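Local atomic coordinates of C. albicans actin interacting protein Aip5 (Candida albicans SC5314, PDB entry 6M4C), a protein that interacts with actin and acts as a nucleation-promoting factor, probably with the polarisome complex, whose actin nucleation enables filamentous growth. Residues P11-T16 with G68-D73. Sequence-based numbering, arbitrary orientation.
Sequences PVYIFT and GVVRGD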
ATOM      1  N   PRO A  11     -10.592   1.073   8.527  1.00 86.44           N
ATOM      2  CA  PRO A  11      -9.478   1.236   7.597  1.00 85.43           C
ATOM      3  C   PRO A  11      -9.887   1.925   6.307  1.00 79.24           C
ATOM      4  O   PRO A  11     -10.799   1.474   5.631  1.00104.25           O
ATOM      5  CB  PRO A  11      -9.119  -0.217   7.253  1.00 85.50           C
ATOM      6  CG  PRO A  11      -9.460  -0.969   8.505  1.00 84.61           C
ATOM      7  CD  PRO A  11     -10.746  -0.318   8.969  1.00 91.53           C
ATOM      8  N   VAL A  12      -9.203   3.012   5.959  1.00 77.31           N
ATOM      9  CA  VAL A  12      -9.436   3.631   4.663  1.00 77.23           C
ATOM     10  C   VAL A  12      -8.349   3.197   3.678  1.00 81.51           C
ATOM     11  O   VAL A  12      -7.173   3.211   3.999  1.00 91.78           O
ATOM     12  CB  VAL A  12      -9.554   5.159   4.768  1.00 69.19           C
ATOM     13  CG1 VAL A  12      -9.623   5.789   3.385  1.00 70.15           C
ATOM     14  CG2 VAL A  12     -10.725   5.595   5.653  1.00 65.66           C
ATOM     15  N   TYR A  13      -8.748   2.775   2.479  1.00 82.17           N
ATOM     16  CA  TYR A  13      -7.775   2.290   1.522  1.00 76.14           C
ATOM     17  C   TYR A  13      -7.954   3.064   0.238  1.00 81.82           C
ATOM     18  O   TYR A  13      -9.080   3.427  -0.104  1.00 90.84           O
ATOM     19  CB  TYR A  13      -7.994   0.823   1.152  1.00 75.95           C
ATOM     20  CG  TYR A  13      -7.985  -0.130   2.317  1.00 78.25           C
ATOM     21  CD1 TYR A  13      -6.815  -0.449   2.975  1.00 72.94           C
ATOM     22  CD2 TYR A  13      -9.157  -0.699   2.777  1.00 76.63           C
ATOM     23  CE1 TYR A  13      -6.806  -1.316   4.055  1.00 73.18           C
ATOM     24  CE2 TYR A  13      -9.168  -1.553   3.866  1.00 76.62           C
ATOM     25  CZ  TYR A  13      -7.988  -1.868   4.508  1.00 76.46           C
ATOM     26  OH  TYR A  13      -8.007  -2.701   5.590  1.00 84.61           O
ATOM     27  N   ILE A  14      -6.821   3.321  -0.420  1.00 76.98           N
ATOM     28  CA  ILE A  14      -6.794   3.601  -1.839  1.00 76.37           C
ATOM     29  C   ILE A  14      -6.540   2.298  -2.590  1.00 92.53           C
ATOM     30  O   ILE A  14      -5.476   1.689  -2.460  1.00 91.35           O
ATOM     31  CB  ILE A  14      -5.743   4.659  -2.172  1.00 74.04           C
ATOM     32  CG1 ILE A  14      -6.102   5.984  -1.506  1.00 84.27           C
ATOM     33  CG2 ILE A  14      -5.642   4.809  -3.672  1.00 67.50           C
ATOM     34  CD1 ILE A  14      -5.343   7.167  -2.035  1.00 80.66           C
ATOM     35  N   PHE A  15      -7.550   1.877  -3.368  1.00 92.77           N
ATOM     36  CA  PHE A  15      -7.414   0.747  -4.265  1.00 74.15           C
ATOM     37  C   PHE A  15      -6.744   1.273  -5.525  1.00 76.94           C
ATOM     38  O   PHE A  15      -7.080   2.367  -5.981  1.00 82.94           O
ATOM     39  CB  PHE A  15      -8.774   0.092  -4.510  1.00 74.82           C
ATOM     40  CG  PHE A  15      -9.218  -0.899  -3.459  1.00 73.77           C
ATOM     41  CD1 PHE A  15      -8.860  -0.755  -2.124  1.00 73.27           C
ATOM     42  CD2 PHE A  15      -9.978  -2.000  -3.809  1.00 67.48           C
ATOM     43  CE1 PHE A  15      -9.290  -1.661  -1.160  1.00 83.26           C
ATOM     44  CE2 PHE A  15     -10.399  -2.911  -2.845  1.00 75.73           C
ATOM     45  CZ  PHE A  15     -10.065  -2.744  -1.522  1.00 80.89           C
ATOM     46  N   THR A  16      -5.754   0.527  -6.028  1.00 75.12           N
ATOM     47  CA  THR A  16      -5.004   0.981  -7.190  1.00 80.83           C
ATOM     48  C   THR A  16      -4.239  -0.178  -7.832  1.00 88.08           C
ATOM     49  O   THR A  16      -4.316  -1.325  -7.372  1.00 85.66           O
ATOM     50  CB  THR A  16      -4.067   2.140  -6.839  1.00 78.83           C
ATOM     51  OG1 THR A  16      -3.629   2.656  -8.094  1.00 92.16           O
ATOM     52  CG2 THR A  16      -2.866   1.718  -6.019  1.00 73.31           C
ATOM     53  N   GLY A  68      -9.305   4.259  -6.481  1.00 85.72           N
ATOM     54  CA  GLY A  68     -10.452   4.736  -5.739  1.00 80.00           C
ATOM     55  C   GLY A  68     -10.302   4.410  -4.263  1.00 84.74           C
ATOM     56  O   GLY A  68      -9.345   3.743  -3.875  1.00 84.47           O
ATOM     57  N   VAL A  69     -11.291   4.850  -3.483  1.00 69.56           N
ATOM     58  CA  VAL A  69     -11.200   4.788  -2.043  1.00 74.36           C
ATOM     59  C   VAL A  69     -12.192   3.749  -1.570  1.00 75.70           C
ATOM     60  O   VAL A  69     -13.321   3.763  -2.021  1.00 94.31           O
ATOM     61  CB  VAL A  69     -11.537   6.143  -1.399  1.00 75.14           C
ATOM     62  CG1 VAL A  69     -11.671   6.002   0.107  1.00 69.83           C
ATOM     63  CG2 VAL A  69     -10.519   7.213  -1.752  1.00 78.11           C
ATOM     64  N   VAL A  70     -11.777   2.923  -0.612  1.00 77.92           N
ATOM     65  CA  VAL A  70     -12.641   1.930  -0.006  1.00 77.83           C
ATOM     66  C   VAL A  70     -12.504   2.058   1.504  1.00 90.47           C
ATOM     67  O   VAL A  70     -11.404   2.096   2.040  1.00 96.49           O
ATOM     68  CB  VAL A  70     -12.201   0.525  -0.444  1.00 80.33           C
ATOM     69  CG1 VAL A  70     -12.763  -0.585   0.442  1.00 73.90           C
ATOM     70  CG2 VAL A  70     -12.445   0.285  -1.920  1.00 68.03           C
ATOM     71  N   ARG A  71     -13.635   2.096   2.190  1.00 95.05           N
ATOM     72  CA  ARG A  71     -13.581   2.116   3.633  1.00 91.36           C
ATOM     73  C   ARG A  71     -13.945   0.716   4.125  1.00 90.90           C
ATOM     74  O   ARG A  71     -15.025   0.217   3.837  1.00105.02           O
ATOM     75  CB  ARG A  71     -14.435   3.258   4.192  1.00 73.21           C
ATOM     76  CG  ARG A  71     -14.530   3.194   5.706  1.00 84.01           C
ATOM     77  CD  ARG A  71     -15.747   3.811   6.349  1.00 97.80           C
ATOM     78  NE  ARG A  71     -16.891   2.916   6.445  1.00115.18           N
ATOM     79  CZ  ARG A  71     -18.007   3.096   5.756  1.00124.35           C
ATOM     80  NH1 ARG A  71     -18.089   4.124   4.930  1.00126.08           N
ATOM     81  NH2 ARG A  71     -19.018   2.254   5.885  1.00119.20           N
ATOM     82  N   GLY A  72     -13.014   0.090   4.855  1.00 95.95           N
ATOM     83  CA  GLY A  72     -13.077  -1.314   5.226  1.00 87.45           C
ATOM     84  C   GLY A  72     -13.400  -2.173   4.015  1.00 96.37           C
ATOM     85  O   GLY A  72     -12.625  -2.244   3.061  1.00 95.68           O
ATOM     86  N   ASP A  73     -14.602  -2.751   4.042  1.00102.23           N
ATOM     87  CA  ASP A  73     -15.013  -3.657   2.992  1.00 98.00           C
ATOM     88  C   ASP A  73     -15.774  -2.904   1.904  1.00 98.98           C
ATOM     89  O   ASP A  73     -15.936  -3.457   0.817  1.00113.27           O
ATOM     90  CB  ASP A  73     -15.734  -4.881   3.559  1.00101.26           C
TER
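P11 O accepts a nearly straight hydrogen bond from G72 N (2.7 Å, N-H...O angle 176°), which closes the end of an antiparallel pairing at the point where strand 68-71 gives way to the turn leading into strand 74-78, and where G72 turns the chain with a positive phi. Next, V12 forms a non-hydrogen-bonded pair with R71. Its CG1, anti to the backbone N (chi1 173°), reaches diagonally across to V69 CG1 at 3.9 Å, while the R71 side chain runs away from V12, its NE hydrogen-bonded to Q10 OE1 and its NH1 to L95 O near the C-terminus. Y13 and V70 then exchange two backbone hydrogen bonds, Y13 N to V70 O and V70 N to Y13 O, both 2.8 Å. The Y13 ring presents its edge to G72 O, with CE2 3.6 Å from that oxygen, and also makes a cation-pi contact with R45. Strand 12-16 is an inner strand of the mixed sheet, parallel to 43-46 and antiparallel to 68-71, an order consistent with the thioredoxin-like fold of the family. I14 forms a non-hydrogen-bonded pair with V69, on the face that also carries V12, and both pack on L31 of helix 22-36; I14 CA also approaches G68 O at 3.3 Å in a CA-H...O contact. On the opposite face, packed against A53, I56 and W57 of helix 51-60, F15 turns one ring face to V70, whose CG2 sits over the ring centre, 3.6 Å from the centroid and 4° off the normal, in a CH-pi contact. The F15 backbone is gripped twice by G68: F15 N donates to G68 O, and G68 N to F15 O at 3.0 Å.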